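Local coordinates for hemolysin-related protein (Vibrio cholerae serotype O1, PDB 6MLT) that is a secreted protein of the biofilm matrix that binds calcium and probably also carbohydrate, consistent with a role in biofilm adhesion, at residues A[409-414]-A[428-433]; A[309-314]-A[327-332]; A[295-300]-A[397-402]; A[356-361]-A[369-374]. All coordinates share one frame; numbering follows the deposited sequence.

The four contacts illustrate how a beta-prism is closed by pairs within its sheets and packing between them. From the N terminus, 295-300 opens interaction 3, which closes only at 397-402 after almost a hundred residues. Two shorter loops lie within that span, one after the other: interaction 2 joins 309-314 to 327-332, and interaction 4 joins 356-361 to 369-374. Interaction 1, 409-414 with 428-433, follows in series, and no loops cross. Interactions 1 and 4 are antiparallel pairs within two different sheets; interactions 2 and 3 pack the outermost strands of interaction 1's sheet against the other two. Interaction 1 touches all three others, through M410, V429 and F431 among others.

Interaction 1 (A[409-414]-A[428-433]); sequences GMNVWS and AVQFLV
A central antiparallel strand pair of the beta-prism lectin fold sets N411 beside Q430 and M410 beside V429 and F431. Backbone hydrogen bonds join G409 with L432, N411 with Q430 and W413 with A428, the bond from A428 N to W413 O being weak. On the face carrying N411, W413 and Q430, the two amides run alongside each other with their planes 61° apart. N411 ND2 gives Q430 OE1 a nearly straight bond (2.9 Å, 169°); the acceptor lies in the asparagine amide plane, while the donor stands above the plane of the glutamine carbonyl. Q430 NE2 binds S297 O on the adjoining strand, so both ends of this buried amide are engaged and its rotation is fixed. The W413 ring meets OE1 in plane at its edge, CH2 lying 3.7 Å from Q430 OE1, and W413 CE3 rests 3.8 Å from A428 CB. The other face is apolar. There the M410 chain bends at its last torsion (chi3 60°), carrying CE to 3.5 Å from V429 CB, closer than two carbons normally pack. M410 SD makes an oblique Met-aromatic contact, 5.0 Å from the centroid of the F431 ring, and M410 CE lies 3.5 Å from F431 CE1.

Interaction 2 (A[309-314]-A[327-332]); sequences QRVLAE and DAIGAN
V311 meets the backbone of G330 and A331 between two sheets of the beta-prism; V311 and A331 each send CB toward the other segment. The edge strand 309-312 supplies the valine, and the chain leaving strand 326-330 of the second sheet supplies the alanine. V311 CG1, anti to the backbone N (chi1 176°), meets backbone rather than a side chain, 3.5 Å from G330 C. Its other branch turns to the preceding residue, with V311 CG2 4.0 Å from I329 O, and the two side chains meet more loosely at V311 CG1 and I329 CG2, 4.4 Å apart. M410 and V412, on the strand beside 309-312, touch I329 as well and extend this apolar seam. Farther along, A331 CB sits 3.4 Å from L312 O, and the extended E314 chain lies against the same methyl, E314 CD being 3.7 Å from A331 CB. At the solvent end, E314 and N332 approach obliquely, carboxylate and amide planes 48° apart. The glutamate is poorly ordered, and the N332 amide is anchored mainly by its OD1, which accepts from Q334 N and N335 ND2. The two side chains are joined by a weak hydrogen bond, N332 ND2 to E314 OE1, at 3.4 Å.

Interaction 3 (A[295-300]-A[397-402]); sequences AQSAVY and VRYDIP
S297 and Y399 make a close CH-pi contact where two sheets of the beta-prism meet, those containing strands 295-301 and 394-400. The tight part is a single carbon on a ring: S297 CB sits over one face of Y399, 3.3 Å from the ring centroid and 16° off the normal, shifted toward the rim so that Y399 CD1 is only 3.2 Å from S297 CB. The hydroxyl is held in place. With chi1 69°, OG lies between the backbone N and the carbonyl carbon and donates to A298 O at 2.9 Å, while it accepts from F431 N on the neighbouring strand. Next to this, the buried Y300 crosses Y399 and V397 at about a right angle, with Y300 CE1 3.7 Å from V397 CG1 and Y300 OH 3.6 Å from Y399 CB. Toward the outside the fit slackens. V397 and Y399 are partly exposed, Q296 is exposed, and the Y399 hydroxyl approaches no nearer to that glutamine than 4.1 Å, from Y399 OH to Q296 C. The polar link between the segments runs through a water, hydrogen-bonded to Y300 OH at 2.6 Å and donating to R398 O at 3.2 Å.

Interaction 4 (A[356-361]-A[369-374]); sequences DVTYGK and GVLEMS
A classic beta bulge breaks the regular pairing here: L371 and E372 both stand opposite T358, and one carbonyl receives two backbone donors. T358 O accepts from L371 N at 2.8 Å and from E372 N at 3.2 Å, both in the carbonyl plane. A helix-like psi of -37° at L371 makes room for the extra residue, and the register of this antiparallel pair shifts by one beyond it. Regular hydrogen-bonded pairs flank the bulge, D356 with S374 on one side and G360 with G369 on the other, where the chain turns a corner in both segments. L371 leans on G360, with L371 CD1 3.9 Å from G360 N. On the face bearing D356, T358 and E372, a water binds T358 OG1 at 2.8 Å, donates to E372 OE2 and, weakly, to D356 O. A second water donates to both D356 OD2 and S374 O. The stronger partners of these side chains lie beyond the pair: R398 forms a salt bridge with D356, T396 bonds T358 through the hydroxyls, and K388 N donates to E372. The other face, with V357, Y359, V370 and M373, is largely apolar; V357 CG1 lies 4.2 Å from V370 CG1. Strand 352-359 lies between strands 370-377 and 394-400 in its beta-prism sheet, and V357 and V370 both pack inward on V429 of strand 428-435.

Interaction 1 (A[409-414]-A[428-433])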
# COMPACT_ATOMS: atom_id res chain seq x y z
N GLY A 409 10.06 -25.08 -9.44
CA GLY A 409 10.96 -25.70 -8.48
C GLY A 409 11.34 -27.10 -8.93
O GLY A 409 11.07 -27.50 -10.06
N MET A 410 11.97 -27.83 -8.01
CA MET A 410 12.39 -29.20 -8.28
C MET A 410 12.29 -30.02 -7.00
O MET A 410 12.47 -29.50 -5.90
CB MET A 410 13.83 -29.27 -8.81
CG MET A 410 14.09 -28.48 -10.09
SD MET A 410 15.84 -28.51 -10.57
CE MET A 410 16.11 -30.26 -10.80
N ASN A 411 12.00 -31.31 -7.16
CA ASN A 411 12.29 -32.29 -6.12
C ASN A 411 13.68 -32.84 -6.38
O ASN A 411 14.05 -33.12 -7.53
CB ASN A 411 11.25 -33.41 -6.11
CG ASN A 411 9.90 -32.96 -5.60
OD1 ASN A 411 9.81 -32.11 -4.72
ND2 ASN A 411 8.84 -33.53 -6.16
N VAL A 412 14.47 -32.97 -5.31
CA VAL A 412 15.88 -33.31 -5.41
C VAL A 412 16.16 -34.49 -4.49
O VAL A 412 15.76 -34.48 -3.32
CB VAL A 412 16.78 -32.11 -5.05
CG1 VAL A 412 18.26 -32.47 -5.17
CG2 VAL A 412 16.44 -30.91 -5.93
N TRP A 413 16.82 -35.52 -5.02
CA TRP A 413 17.26 -36.67 -4.25
C TRP A 413 18.78 -36.66 -4.20
O TRP A 413 19.44 -36.57 -5.25
CB TRP A 413 16.81 -37.99 -4.90
CG TRP A 413 15.34 -38.32 -4.83
CD1 TRP A 413 14.76 -39.28 -4.05
CD2 TRP A 413 14.29 -37.73 -5.60
NE1 TRP A 413 13.40 -39.32 -4.28
CE2 TRP A 413 13.09 -38.38 -5.23
CE3 TRP A 413 14.24 -36.72 -6.56
CZ2 TRP A 413 11.86 -38.04 -5.78
CZ3 TRP A 413 13.02 -36.39 -7.11
CH2 TRP A 413 11.85 -37.04 -6.72
N SER A 414 19.35 -36.77 -3.00
CA SER A 414 20.79 -36.89 -2.84
C SER A 414 21.08 -37.92 -1.76
O SER A 414 20.66 -37.76 -0.61
CB SER A 414 21.43 -35.55 -2.47
OG SER A 414 22.84 -35.70 -2.32
N ALA A 428 18.85 -37.85 -8.24
CA ALA A 428 17.66 -37.81 -9.06
C ALA A 428 17.04 -36.42 -8.97
O ALA A 428 17.22 -35.70 -7.98
CB ALA A 428 16.63 -38.87 -8.64
N VAL A 429 16.27 -36.06 -10.01
CA VAL A 429 15.58 -34.78 -10.05
C VAL A 429 14.20 -34.96 -10.66
O VAL A 429 13.93 -35.89 -11.42
CB VAL A 429 16.36 -33.71 -10.85
CG1 VAL A 429 17.66 -33.38 -10.17
CG2 VAL A 429 16.60 -34.18 -12.28
N GLN A 430 13.33 -34.01 -10.33
CA GLN A 430 11.97 -33.95 -10.85
C GLN A 430 11.57 -32.49 -10.87
O GLN A 430 11.85 -31.75 -9.92
CB GLN A 430 11.01 -34.78 -9.99
CG GLN A 430 9.55 -34.68 -10.38
CD GLN A 430 8.67 -35.56 -9.51
OE1 GLN A 430 8.83 -35.58 -8.28
NE2 GLN A 430 7.76 -36.30 -10.13
N PHE A 431 10.94 -32.07 -11.96
CA PHE A 431 10.62 -30.66 -12.17
C PHE A 431 9.17 -30.38 -11.82
O PHE A 431 8.27 -31.15 -12.17
CB PHE A 431 10.89 -30.26 -13.62
CG PHE A 431 12.29 -30.56 -14.05
CD1 PHE A 431 13.34 -29.75 -13.64
CD2 PHE A 431 12.57 -31.66 -14.84
CE1 PHE A 431 14.64 -30.03 -14.02
CE2 PHE A 431 13.87 -31.95 -15.22
CZ PHE A 431 14.90 -31.13 -14.81
N LEU A 432 8.95 -29.26 -11.12
CA LEU A 432 7.64 -28.81 -10.68
C LEU A 432 7.25 -27.56 -11.46
O LEU A 432 8.04 -26.61 -11.54
CB LEU A 432 7.65 -28.52 -9.18
CG LEU A 432 8.30 -29.59 -8.31
CD1 LEU A 432 8.44 -29.11 -6.87
CD2 LEU A 432 7.51 -30.88 -8.37
N VAL A 433 6.04 -27.56 -12.01
CA VAL A 433 5.57 -26.49 -12.89
C VAL A 433 4.18 -26.04 -12.44
O VAL A 433 3.49 -26.72 -11.68
CB VAL A 433 5.53 -26.93 -14.36
CG1 VAL A 433 6.93 -27.33 -14.84
CG2 VAL A 433 4.55 -28.09 -14.55

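Interaction 2 (A[309-314]-A[327-332])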
# COMPACT_ATOMS: atom_id res chain seq x y z
N GLN A 309 13.42 -34.23 -1.47
CA GLN A 309 13.34 -32.92 -0.82
C GLN A 309 12.94 -31.87 -1.85
O GLN A 309 13.55 -31.79 -2.92
CB GLN A 309 14.67 -32.55 -0.16
CG GLN A 309 15.15 -33.57 0.85
CD GLN A 309 16.44 -33.17 1.55
OE1 GLN A 309 17.46 -33.85 1.45
NE2 GLN A 309 16.39 -32.05 2.27
N ARG A 310 11.93 -31.07 -1.51
CA ARG A 310 11.39 -30.09 -2.44
C ARG A 310 12.18 -28.79 -2.38
O ARG A 310 12.47 -28.28 -1.30
CB ARG A 310 9.92 -29.81 -2.13
CG ARG A 310 9.28 -28.80 -3.08
CD ARG A 310 7.82 -28.53 -2.72
NE ARG A 310 7.68 -27.80 -1.46
CZ ARG A 310 6.52 -27.45 -0.92
NH1 ARG A 310 5.38 -27.77 -1.52
NH2 ARG A 310 6.50 -26.79 0.23
N VAL A 311 12.49 -28.25 -3.55
CA VAL A 311 13.22 -27.00 -3.68
C VAL A 311 12.40 -26.09 -4.58
O VAL A 311 12.27 -26.35 -5.78
CB VAL A 311 14.63 -27.20 -4.26
CG1 VAL A 311 15.33 -25.86 -4.48
CG2 VAL A 311 15.45 -28.08 -3.35
N LEU A 312 11.86 -25.02 -4.01
CA LEU A 312 11.08 -24.05 -4.76
C LEU A 312 11.95 -22.85 -5.10
O LEU A 312 12.75 -22.41 -4.28
CB LEU A 312 9.85 -23.60 -3.96
CG LEU A 312 8.84 -24.69 -3.59
CD1 LEU A 312 7.74 -24.11 -2.70
CD2 LEU A 312 8.23 -25.33 -4.84
N ALA A 313 11.79 -22.34 -6.32
CA ALA A 313 12.57 -21.19 -6.75
C ALA A 313 12.16 -19.95 -5.97
O ALA A 313 10.97 -19.71 -5.74
CB ALA A 313 12.39 -20.97 -8.25
N GLU A 314 13.14 -19.17 -5.54
CA GLU A 314 12.91 -17.88 -4.90
C GLU A 314 13.34 -16.77 -5.85
O GLU A 314 14.41 -16.85 -6.46
CB GLU A 314 13.68 -17.77 -3.59
CG GLU A 314 13.07 -18.57 -2.45
CD GLU A 314 13.95 -18.56 -1.21
OE1 GLU A 314 14.97 -17.85 -1.21
OE2 GLU A 314 13.62 -19.28 -0.25
N ASP A 327 26.04 -31.32 -8.34
CA ASP A 327 26.38 -31.62 -6.96
C ASP A 327 25.31 -31.19 -5.96
O ASP A 327 25.06 -31.93 -5.00
CB ASP A 327 27.71 -30.95 -6.60
CG ASP A 327 28.84 -31.49 -7.45
OD1 ASP A 327 29.03 -32.73 -7.46
OD2 ASP A 327 29.49 -30.68 -8.14
N ALA A 328 24.68 -30.04 -6.16
CA ALA A 328 23.68 -29.59 -5.20
C ALA A 328 22.76 -28.58 -5.86
O ALA A 328 23.14 -27.87 -6.79
CB ALA A 328 24.33 -28.97 -3.96
N ILE A 329 21.53 -28.53 -5.36
CA ILE A 329 20.50 -27.63 -5.87
C ILE A 329 19.78 -27.02 -4.68
O ILE A 329 19.46 -27.71 -3.71
CB ILE A 329 19.50 -28.37 -6.78
CG1 ILE A 329 20.21 -28.96 -7.99
CG2 ILE A 329 18.38 -27.42 -7.23
CD1 ILE A 329 19.34 -29.92 -8.79
N GLY A 330 19.53 -25.71 -4.75
CA GLY A 330 18.81 -25.05 -3.67
C GLY A 330 18.16 -23.78 -4.17
O GLY A 330 18.39 -23.34 -5.30
N ALA A 331 17.31 -23.20 -3.32
CA ALA A 331 16.72 -21.90 -3.65
C ALA A 331 17.78 -20.81 -3.66
O ALA A 331 17.68 -19.85 -4.43
CB ALA A 331 15.60 -21.56 -2.67
N ASN A 332 18.80 -20.95 -2.82
CA ASN A 332 19.92 -20.03 -2.78
C ASN A 332 21.15 -20.80 -2.32
O ASN A 332 21.06 -21.98 -1.94
CB ASN A 332 19.63 -18.84 -1.86
CG ASN A 332 19.23 -19.28 -0.48
OD1 ASN A 332 20.04 -19.83 0.27
ND2 ASN A 332 17.97 -19.04 -0.12

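Interaction 3 (A[295-300]-A[397-402])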
# COMPACT_ATOMS: atom_id res chain seq x y z
N ALA A 295 1.64 -29.37 -11.41
CA ALA A 295 2.03 -30.53 -12.19
C ALA A 295 3.53 -30.75 -12.02
O ALA A 295 4.25 -29.90 -11.49
CB ALA A 295 1.67 -30.35 -13.67
N GLN A 296 3.99 -31.91 -12.49
CA GLN A 296 5.38 -32.28 -12.34
C GLN A 296 5.79 -33.22 -13.47
O GLN A 296 4.95 -33.89 -14.08
CB GLN A 296 5.64 -32.92 -10.98
CG GLN A 296 4.83 -34.18 -10.74
CD GLN A 296 4.89 -34.63 -9.30
OE1 GLN A 296 5.17 -33.84 -8.40
NE2 GLN A 296 4.63 -35.91 -9.08
N SER A 297 7.09 -33.26 -13.72
CA SER A 297 7.66 -34.21 -14.66
C SER A 297 7.78 -35.58 -14.01
O SER A 297 7.43 -35.77 -12.84
CB SER A 297 9.03 -33.73 -15.12
OG SER A 297 9.96 -33.82 -14.05
N ALA A 298 8.30 -36.55 -14.76
CA ALA A 298 8.71 -37.81 -14.17
C ALA A 298 9.96 -37.59 -13.32
O ALA A 298 10.58 -36.52 -13.34
CB ALA A 298 8.97 -38.85 -15.26
N VAL A 299 10.33 -38.62 -12.57
CA VAL A 299 11.57 -38.61 -11.80
C VAL A 299 12.69 -39.12 -12.69
O VAL A 299 12.57 -40.20 -13.30
CB VAL A 299 11.44 -39.48 -10.53
CG1 VAL A 299 12.76 -39.50 -9.76
CG2 VAL A 299 10.31 -38.97 -9.65
N TYR A 300 13.78 -38.37 -12.77
CA TYR A 300 14.94 -38.73 -13.59
C TYR A 300 16.12 -39.02 -12.68
O TYR A 300 16.58 -38.13 -11.95
CB TYR A 300 15.27 -37.61 -14.57
CG TYR A 300 14.07 -37.13 -15.35
CD1 TYR A 300 13.46 -37.95 -16.30
CD2 TYR A 300 13.52 -35.87 -15.12
CE1 TYR A 300 12.35 -37.52 -17.00
CE2 TYR A 300 12.42 -35.44 -15.83
CZ TYR A 300 11.84 -36.27 -16.76
OH TYR A 300 10.74 -35.84 -17.47
N VAL A 397 17.17 -37.45 -21.33
CA VAL A 397 15.73 -37.28 -21.49
C VAL A 397 15.42 -35.79 -21.46
O VAL A 397 16.09 -35.01 -20.78
CB VAL A 397 14.93 -38.02 -20.39
CG1 VAL A 397 13.43 -37.74 -20.52
CG2 VAL A 397 15.19 -39.51 -20.46
N ARG A 398 14.38 -35.40 -22.19
CA ARG A 398 13.92 -34.01 -22.19
C ARG A 398 12.57 -33.89 -21.51
O ARG A 398 11.67 -34.71 -21.73
CB ARG A 398 13.81 -33.45 -23.61
CG ARG A 398 13.13 -32.07 -23.60
CD ARG A 398 13.25 -31.33 -24.90
NE ARG A 398 14.60 -30.84 -25.13
CZ ARG A 398 14.89 -29.85 -25.96
NH1 ARG A 398 13.93 -29.23 -26.63
NH2 ARG A 398 16.15 -29.47 -26.12
N TYR A 399 12.44 -32.86 -20.68
CA TYR A 399 11.15 -32.45 -20.14
C TYR A 399 10.84 -31.06 -20.69
O TYR A 399 11.65 -30.14 -20.53
CB TYR A 399 11.15 -32.44 -18.62
CG TYR A 399 9.85 -31.93 -18.04
CD1 TYR A 399 8.68 -32.67 -18.17
CD2 TYR A 399 9.78 -30.71 -17.39
CE1 TYR A 399 7.47 -32.21 -17.66
CE2 TYR A 399 8.58 -30.24 -16.87
CZ TYR A 399 7.43 -31.00 -17.01
OH TYR A 399 6.23 -30.55 -16.50
N ASP A 400 9.70 -30.93 -21.36
CA ASP A 400 9.23 -29.64 -21.85
C ASP A 400 8.32 -29.01 -20.80
O ASP A 400 7.41 -29.67 -20.28
CB ASP A 400 8.48 -29.80 -23.17
CG ASP A 400 9.38 -30.24 -24.31
OD1 ASP A 400 10.42 -29.59 -24.53
OD2 ASP A 400 9.05 -31.24 -24.98
N ILE A 401 8.57 -27.74 -20.49
CA ILE A 401 7.66 -26.98 -19.64
C ILE A 401 6.37 -26.81 -20.43
O ILE A 401 6.41 -26.31 -21.57
CB ILE A 401 8.26 -25.62 -19.23
CG1 ILE A 401 9.65 -25.81 -18.61
CG2 ILE A 401 7.32 -24.90 -18.26
CD1 ILE A 401 9.67 -26.72 -17.39
N PRO A 402 5.21 -27.20 -19.90
CA PRO A 402 3.97 -27.07 -20.68
C PRO A 402 3.71 -25.62 -21.08
O PRO A 402 4.03 -24.68 -20.34
CB PRO A 402 2.90 -27.58 -19.71
CG PRO A 402 3.62 -28.45 -18.77
CD PRO A 402 4.97 -27.83 -18.60
O HOH W 1 10.27 -36.85 -19.87

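Interaction 4 (A[356-361]-A[369-374])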
# COMPACT_ATOMS: atom_id res chain seq x y z
N ASP A 356 17.02 -30.74 -20.57
CA ASP A 356 17.57 -32.05 -20.91
C ASP A 356 18.38 -32.55 -19.72
O ASP A 356 19.30 -31.86 -19.26
CB ASP A 356 18.44 -31.97 -22.16
CG ASP A 356 17.66 -31.55 -23.39
OD1 ASP A 356 16.68 -32.24 -23.74
OD2 ASP A 356 18.01 -30.52 -24.01
N VAL A 357 18.02 -33.73 -19.21
CA VAL A 357 18.68 -34.32 -18.05
C VAL A 357 19.44 -35.55 -18.52
O VAL A 357 18.85 -36.45 -19.14
CB VAL A 357 17.68 -34.69 -16.95
CG1 VAL A 357 18.40 -35.30 -15.74
CG2 VAL A 357 16.87 -33.49 -16.55
N THR A 358 20.73 -35.60 -18.20
CA THR A 358 21.57 -36.76 -18.46
C THR A 358 21.90 -37.40 -17.12
O THR A 358 22.48 -36.74 -16.24
CB THR A 358 22.85 -36.37 -19.20
OG1 THR A 358 22.50 -35.77 -20.46
CG2 THR A 358 23.73 -37.59 -19.46
N TYR A 359 21.52 -38.66 -16.95
CA TYR A 359 21.77 -39.38 -15.72
C TYR A 359 22.35 -40.75 -16.05
O TYR A 359 22.06 -41.34 -17.09
CB TYR A 359 20.50 -39.53 -14.87
CG TYR A 359 19.35 -40.23 -15.55
CD1 TYR A 359 18.44 -39.52 -16.33
CD2 TYR A 359 19.17 -41.59 -15.42
CE1 TYR A 359 17.38 -40.15 -16.96
CE2 TYR A 359 18.11 -42.24 -16.04
CZ TYR A 359 17.23 -41.52 -16.81
OH TYR A 359 16.18 -42.16 -17.42
N GLY A 360 23.19 -41.25 -15.14
CA GLY A 360 23.81 -42.54 -15.35
C GLY A 360 24.99 -42.73 -14.41
O GLY A 360 25.06 -42.12 -13.34
N LYS A 361 25.90 -43.60 -14.83
CA LYS A 361 27.04 -43.98 -14.01
C LYS A 361 28.17 -42.98 -14.20
O LYS A 361 28.66 -42.79 -15.32
CB LYS A 361 27.51 -45.39 -14.34
CG LYS A 361 28.55 -45.93 -13.39
CD LYS A 361 28.90 -47.37 -13.75
CE LYS A 361 29.22 -48.19 -12.52
NZ LYS A 361 29.20 -49.65 -12.82
N GLY A 369 23.98 -41.14 -10.77
CA GLY A 369 23.33 -39.89 -10.42
C GLY A 369 23.10 -39.01 -11.62
O GLY A 369 23.20 -39.44 -12.77
N VAL A 370 22.77 -37.75 -11.34
CA VAL A 370 22.56 -36.76 -12.39
C VAL A 370 23.91 -36.17 -12.79
O VAL A 370 24.61 -35.57 -11.97
CB VAL A 370 21.59 -35.66 -11.93
CG1 VAL A 370 21.45 -34.58 -12.98
CG2 VAL A 370 20.23 -36.28 -11.62
N LEU A 371 24.27 -36.34 -14.06
CA LEU A 371 25.56 -35.92 -14.60
C LEU A 371 25.48 -34.53 -15.21
O LEU A 371 26.43 -33.75 -15.08
CB LEU A 371 26.04 -36.92 -15.65
CG LEU A 371 26.00 -38.39 -15.21
CD1 LEU A 371 26.37 -39.30 -16.37
CD2 LEU A 371 26.92 -38.63 -14.02
N GLU A 372 24.37 -34.20 -15.86
CA GLU A 372 24.24 -32.92 -16.52
C GLU A 372 22.78 -32.54 -16.64
O GLU A 372 21.91 -33.40 -16.80
CB GLU A 372 24.89 -32.93 -17.92
CG GLU A 372 24.95 -31.55 -18.58
CD GLU A 372 25.16 -31.62 -20.07
OE1 GLU A 372 26.30 -31.86 -20.50
OE2 GLU A 372 24.17 -31.44 -20.81
N MET A 373 22.52 -31.23 -16.57
CA MET A 373 21.24 -30.67 -16.95
C MET A 373 21.50 -29.51 -17.89
O MET A 373 22.40 -28.71 -17.65
CB MET A 373 20.44 -30.20 -15.72
CG MET A 373 20.07 -31.33 -14.77
SD MET A 373 18.92 -30.78 -13.50
CE MET A 373 19.91 -29.57 -12.63
N SER A 374 20.74 -29.45 -18.98
CA SER A 374 20.85 -28.38 -19.95
C SER A 374 19.49 -27.69 -20.06
O SER A 374 18.51 -28.30 -20.51
CB SER A 374 21.31 -28.91 -21.30
OG SER A 374 21.49 -27.86 -22.22
O HOH W 2 21.60 -33.18 -20.71
O HOH W 3 16.82 -28.13 -22.83